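Local coordinates for ubiquinone biosynthesis protein UbiJ (Escherichia coli, PDB 6H6P) that binds the hydrophobic intermediates of ubiquinone biosynthesis through its SCP2 domain and is essential for the stability of the Ubi complex, at the interface of chains A and B. Coordinates in Å, arbitrary orientation; residue numbers count along the deposited sequence, not the author numbering. Chains: chain A/B, Ubiquinone biosynthesis protein UbiJ.

The interface of chains A and B. Residues chain A 20, 24-25, 28-29; chain B 16-17, 20-21.
The ring of A:Phe29 meets the side chain of B:Leu17 at about a right angle, its CE2 lying 3.8 Å from the B:Leu17 methyl CD2. The methyl CG2 of A:Thr28 lies over one ring face, nearer its margin than its centre, and the carbonyl oxygen of A:Leu25 sits level with the ring at its edge. B:Leu17 exemplifies a leucine knob received by A:Leu25, A:Thr28 and A:Phe29 on the opposite helix. With CG anti to its carbonyl carbon (chi1 -71°), it sends CD2 toward helix 14-30 of chain A, where it comes 3.6 Å from A:Leu25 CA and touches the A:Leu25 methyl CD1 as well, the two leucine side chains crossing obliquely.

At the other end of the same leucine, its main-chain oxygen is the polar anchor. The A:Ser24 hydroxyl OG, anti to its own backbone N (chi1 166°), donates a 2.6 Å hydrogen bond to B:Leu17 O, lying in the plane of that carbonyl, at one of its lone pairs. The A:Ser24 CB packs 3.7 Å from the methyl CB of B:Ala20 and 3.4 Å from B:Gly21 N; the small side chains probably allow the helices to come close at this point. A:Thr28 turns its hydroxyl OG1 back to A:Ser24 O in a 2.8 Å bond tilted 28° from the carbonyl plane, while CG2 only just approaches B:Pro16 CB, 4.2 Å away. An alanine in place of A:Thr28, lacking both OG1 and CG2, would probably leave the A:Ser24 carbonyl without its side-chain donor and open a small gap between the A:Phe29 ring and B:Pro16. Although the crystal alone does not establish a biological dimer, the patch joins the helices 14-30 of two UbiJ copies and may support self-association of this SCP2-containing part.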
loop_
_atom_site.group_PDB
_atom_site.type_symbol
_atom_site.label_atom_id
_atom_site.label_comp_id
_atom_site.label_asym_id
_atom_site.label_seq_id
_atom_site.Cartn_x
_atom_site.Cartn_y
_atom_site.Cartn_z
ATOM N N ALA A 20 -4.760 -13.817 -8.034
ATOM C CA ALA A 20 -4.276 -13.824 -6.646
ATOM C C ALA A 20 -3.138 -14.835 -6.444
ATOM O O ALA A 20 -2.215 -14.545 -5.684
ATOM C CB ALA A 20 -5.417 -14.119 -5.689
ATOM N N SER A 24 0.718 -13.794 -5.730
ATOM C CA SER A 24 1.381 -14.529 -4.655
ATOM C C SER A 24 2.734 -15.109 -5.109
ATOM O O SER A 24 3.721 -14.931 -4.407
ATOM C CB SER A 24 0.496 -15.678 -4.201
ATOM O OG SER A 24 1.251 -16.578 -3.410
ATOM N N LEU A 25 2.765 -15.790 -6.288
ATOM C CA LEU A 25 3.919 -16.458 -6.886
ATOM C C LEU A 25 5.020 -15.505 -7.281
ATOM O O LEU A 25 6.194 -15.766 -7.007
ATOM C CB LEU A 25 3.454 -17.256 -8.108
ATOM C CG LEU A 25 4.343 -18.429 -8.502
ATOM C CD1 LEU A 25 3.716 -19.728 -8.079
ATOM C CD2 LEU A 25 4.584 -18.442 -9.981
ATOM N N THR A 28 6.506 -13.755 -4.021
ATOM C CA THR A 28 7.247 -14.716 -3.203
ATOM C C THR A 28 8.619 -15.005 -3.811
ATOM O O THR A 28 9.605 -15.089 -3.073
ATOM C CB THR A 28 6.383 -15.968 -2.947
ATOM O OG1 THR A 28 5.270 -15.558 -2.160
ATOM C CG2 THR A 28 7.110 -17.072 -2.193
ATOM N N PHE A 29 8.689 -15.133 -5.146
ATOM C CA PHE A 29 9.936 -15.487 -5.806
ATOM C C PHE A 29 10.759 -14.306 -6.300
ATOM O O PHE A 29 11.988 -14.390 -6.283
ATOM C CB PHE A 29 9.668 -16.483 -6.936
ATOM C CG PHE A 29 9.274 -17.832 -6.393
ATOM C CD1 PHE A 29 10.236 -18.713 -5.908
ATOM C CD2 PHE A 29 7.937 -18.206 -6.321
ATOM C CE1 PHE A 29 9.867 -19.943 -5.370
ATOM C CE2 PHE A 29 7.566 -19.429 -5.778
ATOM C CZ PHE A 29 8.535 -20.296 -5.308
ATOM N N PRO B 16 4.214 -20.172 2.183
ATOM C CA PRO B 16 4.372 -18.758 1.780
ATOM C C PRO B 16 3.501 -18.342 0.590
ATOM O O PRO B 16 3.096 -17.190 0.548
ATOM C CB PRO B 16 5.860 -18.649 1.455
ATOM C CG PRO B 16 6.492 -19.683 2.302
ATOM C CD PRO B 16 5.538 -20.837 2.258
ATOM N N LEU B 17 3.205 -19.273 -0.348
ATOM C CA LEU B 17 2.379 -19.059 -1.538
ATOM C C LEU B 17 0.876 -19.033 -1.192
ATOM O O LEU B 17 0.111 -18.301 -1.814
ATOM C CB LEU B 17 2.682 -20.127 -2.600
ATOM C CG LEU B 17 4.037 -20.049 -3.309
ATOM C CD1 LEU B 17 4.387 -21.356 -3.979
ATOM C CD2 LEU B 17 4.042 -18.997 -4.367
ATOM N N ALA B 20 0.184 -15.680 0.886
ATOM C CA ALA B 20 0.288 -14.568 -0.053
ATOM C C ALA B 20 -0.917 -14.480 -0.993
ATOM O O ALA B 20 -1.327 -13.363 -1.348
ATOM C CB ALA B 20 1.579 -14.665 -0.833
ATOM N N GLY B 21 -1.457 -15.647 -1.379
ATOM C CA GLY B 21 -2.629 -15.769 -2.243
ATOM C C GLY B 21 -3.911 -15.399 -1.527
ATOM O O GLY B 21 -4.781 -14.758 -2.121
#